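Local structure of alpha-L-rhamnosidase (Aspergillus terreus, 6GSZ) at residues A[522-527]-A[576-581]; A[604-608]-A[661-667]. The protein probably hydrolyses terminal non-reducing alpha-L-rhamnose residues from alpha-L-rhamnosides, acting as a calcium-containing fungal glycosidase. All blocks are in the same frame, centred on the assembly; numbering follows the deposited sequence.

Contact 1 (A[522-527]-A[576-581]). With BGC (beta-D-glucopyranose), chain B.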
loop_
_atom_site.group_PDB
_atom_site.type_symbol
_atom_site.label_atom_id
_atom_site.label_comp_id
_atom_site.label_asym_id
_atom_site.label_seq_id
_atom_site.Cartn_x
_atom_site.Cartn_y
_atom_site.Cartn_z
ATOM N N THR A 522 -16.103 -3.620 19.272
ATOM C CA THR A 522 -16.637 -2.334 19.700
ATOM C C THR A 522 -15.798 -1.185 19.148
ATOM O O THR A 522 -14.628 -1.363 18.817
ATOM C CB THR A 522 -16.774 -2.298 21.229
ATOM O OG1 THR A 522 -15.520 -2.546 21.853
ATOM C CG2 THR A 522 -17.801 -3.312 21.692
ATOM N N PRO A 523 -16.383 0.026 18.996
ATOM C CA PRO A 523 -15.667 1.136 18.347
ATOM C C PRO A 523 -14.424 1.578 19.136
ATOM O O PRO A 523 -14.472 1.711 20.362
ATOM C CB PRO A 523 -16.710 2.258 18.351
ATOM C CG PRO A 523 -18.050 1.545 18.483
ATOM C CD PRO A 523 -17.767 0.360 19.355
ATOM N N THR A 524 -13.320 1.850 18.416
ATOM C CA THR A 524 -12.063 2.276 19.062
ATOM C C THR A 524 -11.525 3.550 18.393
ATOM O O THR A 524 -11.659 3.767 17.189
ATOM C CB THR A 524 -10.991 1.181 19.012
ATOM O OG1 THR A 524 -10.661 0.813 17.661
ATOM C CG2 THR A 524 -11.443 -0.023 19.799
ATOM N N SER A 525 -10.821 4.332 19.209
ATOM C CA SER A 525 -10.074 5.496 18.723
ATOM C C SER A 525 -8.851 5.011 17.946
ATOM O O SER A 525 -8.407 3.874 18.149
ATOM C CB SER A 525 -9.632 6.357 19.870
ATOM O OG SER A 525 -8.625 5.715 20.618
ATOM N N ILE A 526 -8.376 5.839 17.016
ATOM C CA ILE A 526 -7.160 5.663 16.185
ATOM C C ILE A 526 -7.432 4.652 15.060
ATOM O O ILE A 526 -7.264 4.982 13.914
ATOM C CB ILE A 526 -5.893 5.324 16.993
ATOM C CG1 ILE A 526 -5.708 6.286 18.182
ATOM C CG2 ILE A 526 -4.680 5.325 16.067
ATOM C CD1 ILE A 526 -4.623 5.864 19.118
ATOM N N TRP A 527 -7.770 3.421 15.452
ATOM C CA TRP A 527 -8.207 2.349 14.547
ATOM C C TRP A 527 -9.511 2.790 13.877
ATOM O O TRP A 527 -9.501 2.999 12.669
ATOM C CB TRP A 527 -8.328 1.050 15.361
ATOM C CG TRP A 527 -7.008 0.355 15.523
ATOM C CD1 TRP A 527 -6.607 -0.781 14.881
ATOM C CD2 TRP A 527 -5.891 0.728 16.358
ATOM N NE1 TRP A 527 -5.334 -1.112 15.239
ATOM C CE2 TRP A 527 -4.856 -0.192 16.129
ATOM C CE3 TRP A 527 -5.645 1.767 17.267
ATOM C CZ2 TRP A 527 -3.621 -0.131 16.772
ATOM C CZ3 TRP A 527 -4.414 1.839 17.891
ATOM C CH2 TRP A 527 -3.412 0.901 17.658
ATOM N N PHE A 576 -13.508 -0.860 25.399
ATOM C CA PHE A 576 -12.224 -1.362 24.990
ATOM C C PHE A 576 -11.516 -0.308 24.129
ATOM O O PHE A 576 -12.146 0.267 23.200
ATOM C CB PHE A 576 -12.402 -2.679 24.226
ATOM C CG PHE A 576 -11.099 -3.143 23.636
ATOM C CD1 PHE A 576 -10.125 -3.714 24.435
ATOM C CD2 PHE A 576 -10.782 -2.863 22.325
ATOM C CE1 PHE A 576 -8.891 -4.065 23.915
ATOM C CE2 PHE A 576 -9.544 -3.203 21.806
ATOM C CZ PHE A 576 -8.591 -3.788 22.598
ATOM N N GLN A 577 -10.204 -0.176 24.338
ATOM C CA GLN A 577 -9.397 0.692 23.507
ATOM C C GLN A 577 -7.994 0.087 23.288
ATOM O O GLN A 577 -7.396 -0.475 24.225
ATOM C CB GLN A 577 -9.251 2.095 24.093
ATOM C CG GLN A 577 -10.552 2.862 24.229
ATOM C CD GLN A 577 -11.191 3.247 22.911
ATOM O OE1 GLN A 577 -10.521 3.296 21.865
ATOM N NE2 GLN A 577 -12.482 3.590 22.984
ATOM N N TRP A 578 -7.503 0.152 22.037
ATOM C CA TRP A 578 -6.105 -0.119 21.708
ATOM C C TRP A 578 -5.186 1.002 22.216
ATOM O O TRP A 578 -4.126 0.753 22.853
ATOM C CB TRP A 578 -5.918 -0.267 20.185
ATOM C CG TRP A 578 -6.770 -1.315 19.530
ATOM C CD1 TRP A 578 -7.871 -1.128 18.734
ATOM C CD2 TRP A 578 -6.600 -2.737 19.647
ATOM N NE1 TRP A 578 -8.400 -2.341 18.378
ATOM C CE2 TRP A 578 -7.620 -3.325 18.885
ATOM C CE3 TRP A 578 -5.674 -3.551 20.295
ATOM C CZ2 TRP A 578 -7.739 -4.708 18.761
ATOM C CZ3 TRP A 578 -5.797 -4.917 20.181
ATOM C CH2 TRP A 578 -6.809 -5.480 19.413
ATOM N N ALA A 579 -5.606 2.242 21.933
ATOM C CA ALA A 579 -4.921 3.495 22.371
ATOM C C ALA A 579 -3.420 3.395 22.071
ATOM O O ALA A 579 -3.048 3.111 20.930
ATOM C CB ALA A 579 -5.260 3.817 23.808
ATOM N N ASP A 580 -2.543 3.750 23.035
ATOM C CA ASP A 580 -1.108 3.825 22.735
ATOM C C ASP A 580 -0.455 2.446 22.795
ATOM O O ASP A 580 0.462 2.196 23.586
ATOM C CB ASP A 580 -0.383 4.852 23.612
ATOM C CG ASP A 580 0.940 5.320 23.004
ATOM O OD1 ASP A 580 1.085 5.310 21.742
ATOM O OD2 ASP A 580 1.846 5.696 23.803
ATOM N N TRP A 581 -0.861 1.610 21.838
ATOM C CA TRP A 581 -0.425 0.235 21.679
ATOM C C TRP A 581 1.099 0.165 21.539
ATOM O O TRP A 581 1.673 0.914 20.783
ATOM C CB TRP A 581 -1.145 -0.290 20.431
ATOM C CG TRP A 581 -0.961 -1.739 20.101
ATOM C CD1 TRP A 581 -0.202 -2.245 19.072
ATOM C CD2 TRP A 581 -1.552 -2.860 20.773
ATOM N NE1 TRP A 581 -0.298 -3.613 19.068
ATOM C CE2 TRP A 581 -1.117 -4.010 20.085
ATOM C CE3 TRP A 581 -2.434 -2.999 21.858
ATOM C CZ2 TRP A 581 -1.542 -5.292 20.447
ATOM C CZ3 TRP A 581 -2.810 -4.276 22.240
ATOM C CH2 TRP A 581 -2.382 -5.394 21.528
HETATM C C2 BGC B . -1.500 -4.549 14.409
HETATM C C3 BGC B . -2.155 -3.710 15.471
HETATM C C4 BGC B . -3.191 -4.383 16.343
HETATM C C5 BGC B . -2.556 -5.608 16.791
HETATM C C6 BGC B . -3.570 -6.262 17.709
HETATM C C1 BGC B . -1.046 -5.869 15.006
HETATM O O1 BGC B . -0.318 -6.579 14.024
HETATM O O2 BGC B . -0.232 -4.028 14.085
HETATM O O3 BGC B . -2.881 -2.793 14.845
HETATM O O4 BGC B . -3.716 -3.622 17.457
HETATM O O5 BGC B . -2.098 -6.508 15.731
HETATM O O6 BGC B . -3.072 -7.552 18.076
HETATM O O HOH W 1 -14.572 -0.202 22.233
HETATM O O HOH W 2 -15.874 -2.522 24.585
HETATM O O HOH W 3 -8.150 2.603 20.619
#
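The sugar pocket of this glycosidase, occupied here by beta-D-glucopyranose, takes part of its wall from two irregular loops that meet side by side. Three tryptophans form the sugar end of the contact. Trp527 and Trp578 lie against each other obliquely, their five-membered rings 4.2 Å apart between centroids and inclined at 35°, while Trp578 CB sits over the six-membered ring of Trp527 in a CH-pi contact, 3.6 Å from its centroid. Trp581 CB closes on Trp527 CH2 at 3.8 Å. The three tryptophans, packed together, turn different features to the ligand: Trp527 NE1 donates a hydrogen bond to BGC O3 (3.0 Å), whereas Trp578 and Trp581 each present a ring face to BGC O4.

Away from the sugar the chemistry becomes polar. Gln577 bends its amide across the gap so that OE1 accepts from Ser525 N at 2.9 Å, a direct hydrogen bond between the loops. Water completes the seam: one molecule donates to Ser525 O and Gln577 OE1 and accepts from Ala579 N, and another donates to both Pro523 O and Phe576 O. Behind the pocket, Ser525 OG bonds Ser602 of helix 598-619. Aromatic walls with polar groups at the sugar hydroxyls are characteristic of carbohydrate-binding clefts, here built from interhelical loops of the six-hairpin glycosidase domain.

Contact 2 (A[604-608]-A[661-667]). With CA (calcium ion), chain Q; MAN (alpha-D-mannopyranose), chain C.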
loop_
_atom_site.group_PDB
_atom_site.type_symbol
_atom_site.label_atom_id
_atom_site.label_comp_id
_atom_site.label_asym_id
_atom_site.label_seq_id
_atom_site.Cartn_x
_atom_site.Cartn_y
_atom_site.Cartn_z
ATOM N N ALA A 604 -8.298 12.540 22.903
ATOM C CA ALA A 604 -7.445 13.401 22.053
ATOM C C ALA A 604 -7.737 13.113 20.576
ATOM O O ALA A 604 -7.923 14.049 19.782
ATOM C CB ALA A 604 -5.998 13.221 22.383
ATOM N N TYR A 605 -7.796 11.809 20.226
ATOM C CA TYR A 605 -8.078 11.442 18.856
ATOM C C TYR A 605 -9.528 11.758 18.408
ATOM O O TYR A 605 -9.764 12.040 17.218
ATOM C CB TYR A 605 -7.714 9.980 18.589
ATOM C CG TYR A 605 -6.283 9.796 18.180
ATOM C CD1 TYR A 605 -5.270 9.669 19.125
ATOM C CD2 TYR A 605 -5.926 9.787 16.843
ATOM C CE1 TYR A 605 -3.949 9.478 18.757
ATOM C CE2 TYR A 605 -4.600 9.617 16.464
ATOM C CZ TYR A 605 -3.604 9.463 17.417
ATOM O OH TYR A 605 -2.291 9.303 17.018
ATOM N N LEU A 606 -10.484 11.755 19.356
ATOM C CA LEU A 606 -11.849 12.206 19.055
ATOM C C LEU A 606 -11.825 13.689 18.653
ATOM O O LEU A 606 -12.469 14.063 17.676
ATOM C CB LEU A 606 -12.763 11.950 20.262
ATOM C CG LEU A 606 -14.066 12.750 20.296
ATOM C CD1 LEU A 606 -14.950 12.420 19.116
ATOM C CD2 LEU A 606 -14.803 12.549 21.608
ATOM N N LEU A 607 -11.113 14.509 19.420
ATOM C CA LEU A 607 -10.990 15.920 19.073
ATOM C C LEU A 607 -10.327 16.065 17.691
ATOM O O LEU A 607 -10.768 16.847 16.870
ATOM C CB LEU A 607 -10.189 16.642 20.153
ATOM C CG LEU A 607 -10.972 17.267 21.302
ATOM C CD1 LEU A 607 -11.856 18.370 20.805
ATOM C CD2 LEU A 607 -11.805 16.316 22.068
ATOM N N HIS A 608 -9.254 15.292 17.467
ATOM C CA HIS A 608 -8.536 15.351 16.184
ATOM C C HIS A 608 -9.484 14.979 15.021
ATOM O O HIS A 608 -9.484 15.619 13.943
ATOM C CB HIS A 608 -7.275 14.492 16.231
ATOM C CG HIS A 608 -6.521 14.480 14.968
ATOM N ND1 HIS A 608 -6.056 15.632 14.375
ATOM C CD2 HIS A 608 -6.093 13.442 14.234
ATOM C CE1 HIS A 608 -5.382 15.292 13.280
ATOM N NE2 HIS A 608 -5.377 13.926 13.196
ATOM N N LEU A 661 0.171 14.399 22.262
ATOM C CA LEU A 661 -1.164 14.504 21.636
ATOM C C LEU A 661 -1.830 15.861 21.854
ATOM O O LEU A 661 -2.259 16.473 20.855
ATOM C CB LEU A 661 -2.058 13.334 22.046
ATOM C CG LEU A 661 -1.555 11.948 21.687
ATOM C CD1 LEU A 661 -2.548 10.887 22.123
ATOM C CD2 LEU A 661 -1.272 11.836 20.193
ATOM N N PRO A 662 -1.995 16.357 23.104
ATOM C CA PRO A 662 -2.599 17.677 23.239
ATOM C C PRO A 662 -1.755 18.818 22.636
ATOM O O PRO A 662 -2.322 19.799 22.220
ATOM C CB PRO A 662 -2.805 17.804 24.752
ATOM C CG PRO A 662 -1.725 16.920 25.332
ATOM C CD PRO A 662 -1.697 15.727 24.409
ATOM N N LEU A 663 -0.435 18.650 22.536
ATOM C CA LEU A 663 0.385 19.627 21.854
ATOM C C LEU A 663 0.091 19.631 20.354
ATOM O O LEU A 663 -0.137 20.683 19.756
ATOM C CB LEU A 663 1.864 19.358 22.124
ATOM C CG LEU A 663 2.333 19.732 23.536
ATOM C CD1 LEU A 663 3.736 19.190 23.787
ATOM C CD2 LEU A 663 2.290 21.236 23.736
ATOM N N TYR A 664 0.073 18.461 19.716
ATOM C CA TYR A 664 -0.118 18.436 18.265
ATOM C C TYR A 664 -1.558 18.824 17.899
ATOM O O TYR A 664 -1.805 19.451 16.842
ATOM C CB TYR A 664 0.198 17.047 17.704
ATOM C CG TYR A 664 0.405 17.063 16.223
ATOM C CD1 TYR A 664 1.528 17.645 15.683
ATOM C CD2 TYR A 664 -0.562 16.571 15.363
ATOM C CE1 TYR A 664 1.699 17.728 14.314
ATOM C CE2 TYR A 664 -0.408 16.642 13.990
ATOM C CZ TYR A 664 0.745 17.207 13.469
ATOM O OH TYR A 664 0.943 17.332 12.135
ATOM N N PHE A 665 -2.520 18.416 18.748
ATOM C CA PHE A 665 -3.934 18.643 18.492
ATOM C C PHE A 665 -4.434 19.997 19.037
ATOM O O PHE A 665 -5.616 20.318 18.888
ATOM C CB PHE A 665 -4.773 17.481 19.034
ATOM C CG PHE A 665 -4.499 16.109 18.435
ATOM C CD1 PHE A 665 -3.949 15.930 17.176
ATOM C CD2 PHE A 665 -4.797 14.991 19.181
ATOM C CE1 PHE A 665 -3.727 14.658 16.664
ATOM C CE2 PHE A 665 -4.558 13.722 18.691
ATOM C CZ PHE A 665 -4.019 13.566 17.439
ATOM N N ASP A 666 -3.535 20.769 19.659
ATOM C CA ASP A 666 -3.800 22.164 20.115
ATOM C C ASP A 666 -4.951 22.184 21.139
ATOM O O ASP A 666 -5.933 22.922 21.010
ATOM C CB ASP A 666 -4.059 23.102 18.930
ATOM C CG ASP A 666 -2.881 23.293 18.003
ATOM O OD1 ASP A 666 -1.773 23.586 18.506
ATOM O OD2 ASP A 666 -3.085 23.203 16.777
ATOM N N LEU A 667 -4.807 21.383 22.204
ATOM C CA LEU A 667 -5.879 21.185 23.181
ATOM C C LEU A 667 -5.637 21.921 24.514
ATOM O O LEU A 667 -6.477 21.833 25.388
ATOM C CB LEU A 667 -6.053 19.679 23.456
ATOM C CG LEU A 667 -6.404 18.850 22.219
ATOM C CD1 LEU A 667 -6.612 17.386 22.569
ATOM C CD2 LEU A 667 -7.639 19.401 21.529
HETATM CA CA CA Q . -7.643 24.226 20.117
HETATM C C1 MAN C . -5.437 27.931 18.585
HETATM C C2 MAN C . -6.631 27.030 18.968
HETATM C C3 MAN C . -6.867 27.260 20.490
HETATM C C4 MAN C . -5.567 27.148 21.323
HETATM C C5 MAN C . -4.465 28.047 20.747
HETATM C C6 MAN C . -3.146 27.996 21.533
HETATM O O2 MAN C . -6.523 25.603 18.545
HETATM O O3 MAN C . -7.917 26.377 20.965
HETATM O O4 MAN C . -5.731 27.572 22.692
HETATM O O5 MAN C . -4.267 27.664 19.387
HETATM O O6 MAN C . -2.733 26.647 21.800
HETATM O O HOH W 4 -7.258 22.672 18.439
HETATM O O HOH W 5 -9.074 25.078 18.306
HETATM O O HOH W 6 -9.533 23.560 20.569
HETATM O O HOH W 7 -7.377 24.502 22.841
#
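A single aromatic knob, Phe665, supplies the main bump of this interface between helix 598-619 and the C-terminal end of helix 656-664. Its ring enters a hollow formed by Ala604, Tyr605 and His608, where the small Ala604 side chain lets it come close: Phe665 CD2 lies 3.9 Å from Ala604 CB and 3.3 Å from the backbone Ala604 O. One face of the Phe665 ring receives His608 in an offset stack, centroids 4.2 Å apart and planes at 11°, with His608 CB 3.5 Å from the Phe665 ring centroid in a CH-pi contact. The rim of the same ring points at the face of Tyr605, an edge-to-face pair at 5.2 Å between centroids.

Leucines fill the neighbouring gaps. Leu661 packs its CB 4.0 Å from Ala604 CB and reaches Tyr605 CE1 with CD2 at 3.8 Å; Leu667 sets CD2 4.0 Å from Leu607 CG. A Schellman motif, with Asp666 at positive phi and Leu667 N bonded to Pro662 O, ends the helix and brings Leu667 back to the interface. At this turn Asp666 O binds calcium at 2.3 Å, alongside O2 and O3 of a glycan mannose and four waters. No hydrogen bond crosses between the segments, so their cohesion rests on close fit and aromatic packing, while backbone carbonyls of the turn serve the calcium, Asp666 O directly and Phe665 O through a water, and the Asp666 carboxylate pairs with Lys708.

How the contacts relate
Both contacts are largely buried within the range of the six-hairpin glycosidase domain, yet their chemistry follows position. Contact 1 joins two loops at the sugar pocket, mixes indole packing with amide and water bridges, and runs out to exposed Thr522 and Phe576. Contact 2 joins helical elements by apolar and aromatic fit; none of its touching residues is exposed, although its turn reaches a calcium ion and an attached glycan. The centres of contact 1 and contact 2 are about 15 Å apart. Helix 598-619 connects them through Tyr605, whose CD1 packs 3.5 Å from Ile526 CG1, so the loop that carries Trp527 of the pocket rests on the helix of contact 2.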